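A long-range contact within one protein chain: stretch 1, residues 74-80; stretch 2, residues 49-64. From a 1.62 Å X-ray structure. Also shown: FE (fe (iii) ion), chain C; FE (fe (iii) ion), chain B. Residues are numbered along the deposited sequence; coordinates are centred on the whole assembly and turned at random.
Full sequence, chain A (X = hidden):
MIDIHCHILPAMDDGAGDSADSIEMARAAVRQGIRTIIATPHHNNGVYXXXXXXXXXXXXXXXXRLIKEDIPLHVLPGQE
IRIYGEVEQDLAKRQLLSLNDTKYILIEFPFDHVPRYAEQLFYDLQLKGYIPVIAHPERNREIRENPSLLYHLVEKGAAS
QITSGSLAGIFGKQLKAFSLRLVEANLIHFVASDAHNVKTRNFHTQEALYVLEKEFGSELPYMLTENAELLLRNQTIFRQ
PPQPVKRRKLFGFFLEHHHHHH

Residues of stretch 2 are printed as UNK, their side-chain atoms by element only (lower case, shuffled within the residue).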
# COMPACT_ATOMS: atom_id res chain seq x y z
N HIS A 74 6.86 8.94 12.36
CA HIS A 74 7.26 9.85 11.27
C HIS A 74 6.46 9.53 10.02
O HIS A 74 6.40 8.37 9.59
CB HIS A 74 8.77 9.67 11.03
CG HIS A 74 9.37 10.57 9.98
ND1 HIS A 74 8.96 11.86 9.74
CD2 HIS A 74 10.45 10.36 9.18
CE1 HIS A 74 9.71 12.39 8.79
NE2 HIS A 74 10.63 11.51 8.45
N VAL A 75 5.81 10.56 9.48
CA VAL A 75 4.99 10.46 8.28
C VAL A 75 5.77 11.00 7.08
O VAL A 75 6.28 12.14 7.10
CB VAL A 75 3.65 11.22 8.44
CG1 VAL A 75 2.78 11.01 7.22
CG2 VAL A 75 2.93 10.71 9.69
N LEU A 76 5.88 10.17 6.04
CA LEU A 76 6.52 10.52 4.78
C LEU A 76 5.48 10.65 3.65
O LEU A 76 4.37 10.10 3.74
CB LEU A 76 7.58 9.47 4.43
CG LEU A 76 8.75 9.49 5.41
CD1 LEU A 76 9.59 8.26 5.20
CD2 LEU A 76 9.58 10.76 5.23
N PRO A 77 5.82 11.38 2.58
CA PRO A 77 4.82 11.64 1.54
C PRO A 77 4.69 10.51 0.51
O PRO A 77 5.66 9.80 0.24
CB PRO A 77 5.35 12.92 0.88
CG PRO A 77 6.83 12.78 0.99
CD PRO A 77 7.06 12.14 2.34
N GLY A 78 3.48 10.38 -0.05
CA GLY A 78 3.16 9.41 -1.09
C GLY A 78 1.73 9.67 -1.55
O GLY A 78 1.11 10.64 -1.14
N GLN A 79 1.22 8.77 -2.39
CA GLN A 79 -0.16 8.84 -2.88
C GLN A 79 -0.62 7.43 -3.22
O GLN A 79 0.17 6.57 -3.59
CB GLN A 79 -0.25 9.67 -4.17
CG GLN A 79 -0.37 11.16 -3.97
CD GLN A 79 -0.41 11.91 -5.29
OE1 GLN A 79 0.16 11.46 -6.29
NE2 GLN A 79 -1.07 13.06 -5.29
N GLU A 80 -1.93 7.21 -3.10
CA GLU A 80 -2.54 6.04 -3.71
C GLU A 80 -3.15 6.53 -5.02
O GLU A 80 -4.01 7.41 -5.02
CB GLU A 80 -3.62 5.42 -2.81
CG GLU A 80 -4.27 4.17 -3.48
CD GLU A 80 -5.34 3.50 -2.64
OE1 GLU A 80 -5.61 3.97 -1.54
OE2 GLU A 80 -5.88 2.48 -3.10
N UNK A 49 -8.30 17.56 -6.20
CA UNK A 49 -7.04 16.86 -6.32
C UNK A 49 -6.23 17.10 -5.06
O UNK A 49 -6.32 18.16 -4.43
c UNK A 49 -6.81 17.06 -11.35
c UNK A 49 -6.26 17.36 -7.54
c UNK A 49 -6.18 17.57 -10.05
n UNK A 49 -6.70 15.57 -11.49
c UNK A 49 -6.89 16.96 -8.86
N UNK A 50 -5.46 16.09 -4.67
CA UNK A 50 -4.49 16.25 -3.61
C UNK A 50 -3.14 16.31 -4.28
O UNK A 50 -2.48 15.29 -4.46
o UNK A 50 -6.52 13.92 -1.88
c UNK A 50 -5.90 14.98 -1.92
c UNK A 50 -4.56 15.07 -2.64
n UNK A 50 -6.33 16.08 -1.33
N UNK A 51 -2.74 17.52 -4.67
CA UNK A 51 -1.51 17.74 -5.43
C UNK A 51 -0.32 17.40 -4.55
O UNK A 51 -0.43 17.47 -3.33
o UNK A 51 -3.19 18.12 -8.19
c UNK A 51 -1.38 19.20 -5.88
c UNK A 51 -2.59 19.81 -6.60
c UNK A 51 -2.77 19.29 -8.02
o UNK A 51 -2.51 20.06 -8.98
N UNK A 52 0.82 17.04 -5.18
CA UNK A 52 2.04 16.70 -4.43
C UNK A 52 2.45 17.74 -3.38
O UNK A 52 2.76 17.37 -2.25
c UNK A 52 3.08 16.54 -5.52
c UNK A 52 2.28 16.00 -6.69
c UNK A 52 0.98 16.76 -6.62
N UNK A 53 2.43 19.03 -3.73
CA UNK A 53 2.76 20.07 -2.74
C UNK A 53 1.88 20.00 -1.49
O UNK A 53 2.37 20.15 -0.38
c UNK A 53 2.69 21.48 -3.37
N UNK A 54 0.57 19.80 -1.68
CA UNK A 54 -0.38 19.75 -0.58
C UNK A 54 -0.16 18.51 0.29
O UNK A 54 -0.31 18.57 1.51
c UNK A 54 -1.81 19.77 -1.11
N UNK A 55 0.19 17.40 -0.35
CA UNK A 55 0.50 16.17 0.39
C UNK A 55 1.76 16.35 1.26
O UNK A 55 1.76 15.98 2.43
c UNK A 55 1.08 13.70 0.29
c UNK A 55 0.66 14.94 -0.53
c UNK A 55 -0.65 14.67 -1.25
N UNK A 56 2.80 16.96 0.69
CA UNK A 56 4.03 17.20 1.43
C UNK A 56 3.78 18.12 2.59
O UNK A 56 4.24 17.88 3.72
c UNK A 56 5.10 17.81 0.53
c UNK A 56 7.71 15.75 -2.63
c UNK A 56 5.53 16.91 -0.58
n UNK A 56 7.99 15.24 -3.83
n UNK A 56 7.00 16.88 -2.55
n UNK A 56 8.15 15.13 -1.53
c UNK A 56 6.66 17.57 -1.32
N UNK A 57 3.03 19.20 2.32
CA UNK A 57 2.61 20.14 3.37
C UNK A 57 1.85 19.44 4.51
O UNK A 57 2.17 19.62 5.68
c UNK A 57 1.73 21.26 2.79
o UNK A 57 -0.20 24.05 4.35
o UNK A 57 -0.33 23.15 2.34
c UNK A 57 1.37 22.32 3.84
c UNK A 57 0.19 23.23 3.48
N UNK A 58 0.86 18.62 4.14
CA UNK A 58 0.04 17.92 5.13
C UNK A 58 0.87 16.96 5.98
O UNK A 58 0.68 16.86 7.19
c UNK A 58 -1.10 17.18 4.45
N UNK A 59 1.81 16.28 5.33
CA UNK A 59 2.70 15.36 6.07
C UNK A 59 3.58 16.14 7.03
O UNK A 59 3.74 15.75 8.19
c UNK A 59 3.52 14.52 5.11
N UNK A 60 4.10 17.28 6.57
CA UNK A 60 4.94 18.12 7.40
C UNK A 60 4.15 18.62 8.60
O UNK A 60 4.64 18.58 9.73
c UNK A 60 6.60 18.95 5.62
o UNK A 60 7.18 17.85 5.67
o UNK A 60 6.94 19.83 4.80
c UNK A 60 5.46 19.31 6.58
N UNK A 61 2.93 19.09 8.36
CA UNK A 61 2.06 19.57 9.44
C UNK A 61 1.71 18.47 10.45
O UNK A 61 1.72 18.72 11.66
c UNK A 61 1.68 22.56 8.95
c UNK A 61 0.92 21.52 8.15
o UNK A 61 2.49 23.31 8.40
n UNK A 61 1.45 22.61 10.26
c UNK A 61 0.76 20.18 8.88
N UNK A 62 1.40 17.27 9.95
CA UNK A 62 1.11 16.16 10.84
C UNK A 62 2.34 15.80 11.67
O UNK A 62 2.23 15.59 12.87
c UNK A 62 -0.43 12.61 10.13
c UNK A 62 -0.71 14.04 12.18
c UNK A 62 0.21 13.72 10.99
c UNK A 62 0.57 14.93 10.11
N UNK A 63 3.52 15.76 11.04
CA UNK A 63 4.74 15.52 11.82
C UNK A 63 4.95 16.50 12.97
O UNK A 63 5.30 16.10 14.08
c UNK A 63 6.08 14.19 10.17
o UNK A 63 5.74 13.11 10.69
c UNK A 63 5.98 15.47 10.94
n UNK A 63 6.53 14.28 8.93
N UNK A 64 4.69 17.78 12.70
CA UNK A 64 4.80 18.80 13.75
C UNK A 64 3.81 18.54 14.89
O UNK A 64 4.17 18.67 16.06
c UNK A 64 5.78 20.68 12.33
c UNK A 64 5.64 22.16 12.00
n UNK A 64 5.78 22.32 9.54
c UNK A 64 4.60 20.20 13.17
c UNK A 64 6.52 22.56 10.82
FE FE C . -6.00 2.91 0.29
FE FE B . -7.59 1.44 -2.45
O HOH W 1 -9.53 0.60 -1.75
O HOH W 2 -6.70 1.41 -0.59

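Position 49 has four side-chain carbons in an unbranched row ending in nitrogen, and it touches nothing on stretch 1: Lys49. Position 50 has two carbons, the second carrying one oxygen and one nitrogen, which defines Asn50. Its backbone O accepts from Gln79 NE2 at 2.8 Å, but the 119° angle makes this hydrogen bond weak. Position 51 has three carbons, the third with two oxygens, and points away from stretch 1; it is Glu51, at the N-cap position. At position 52 three carbons close a ring onto the backbone nitrogen, so it is Pro52, whose CD lies 4.4 Å from Gln79 NE2.

Positions 53 and 54 each carry a single carbon and make no contact: Ala53 and Ala54. Position 55 has one carbon bearing two more, the beta-branched pattern of Val55. Its CG1 packs 3.4 Å from Gly78 O and 4.4 Å from Pro77 CB. Position 56 runs three carbons, a nitrogen, then a carbon with two further nitrogens, a guanidinium: Arg56. Its NH2 lies 3.7 Å from Pro77 CG, an oblique approach.

Position 57, three carbons with two terminal oxygens, is Glu57; position 58, a lone carbon, is Ala58. Both are out of reach of stretch 1. Position 59 again has one carbon, but this one points toward the strand: Ala59, with CB 4.2 Å from Val75 CG1. Position 60 has two carbons and two oxygens, Asp60, and position 61 has three carbons ending in one oxygen and one nitrogen, Gln61; neither makes contact. Position 62 has four carbons forked at the second, Leu62, and its CD2 sits 3.9 Å from Val75 CG2. Position 63 has two carbons, the second carrying one oxygen and one nitrogen; the oxygen lies 2.8 Å from Val75 N and the nitrogen 2.8 Å from Val75 O: Asn63. Position 64, four carbons in a row ending in nitrogen, is Lys64, out of reach.

The strand 74-76 and helix 52-64 run antiparallel (178°), their axes approaching to 7.8 Å. Positions 55, 59, 62 and 63 recur at helical spacing and point toward stretch 1. Val75 CA lies 5.8 Å from Ala59 CA, and the Ala59 side chain is a single carbon that points toward stretch 1. Val75 lies against Ala59 and Leu62, while Asn63 clasps its backbone: Val75 N donates to Asn63 OD1 (2.8 Å, 171°), and Asn63 ND2 donates to Val75 O (2.8 Å, 163°). These near-linear bonds fix the strand beside the helix, and apolar packing fills the space between.

Stretch 2 49-64: KNEPAAVREAADQLNK
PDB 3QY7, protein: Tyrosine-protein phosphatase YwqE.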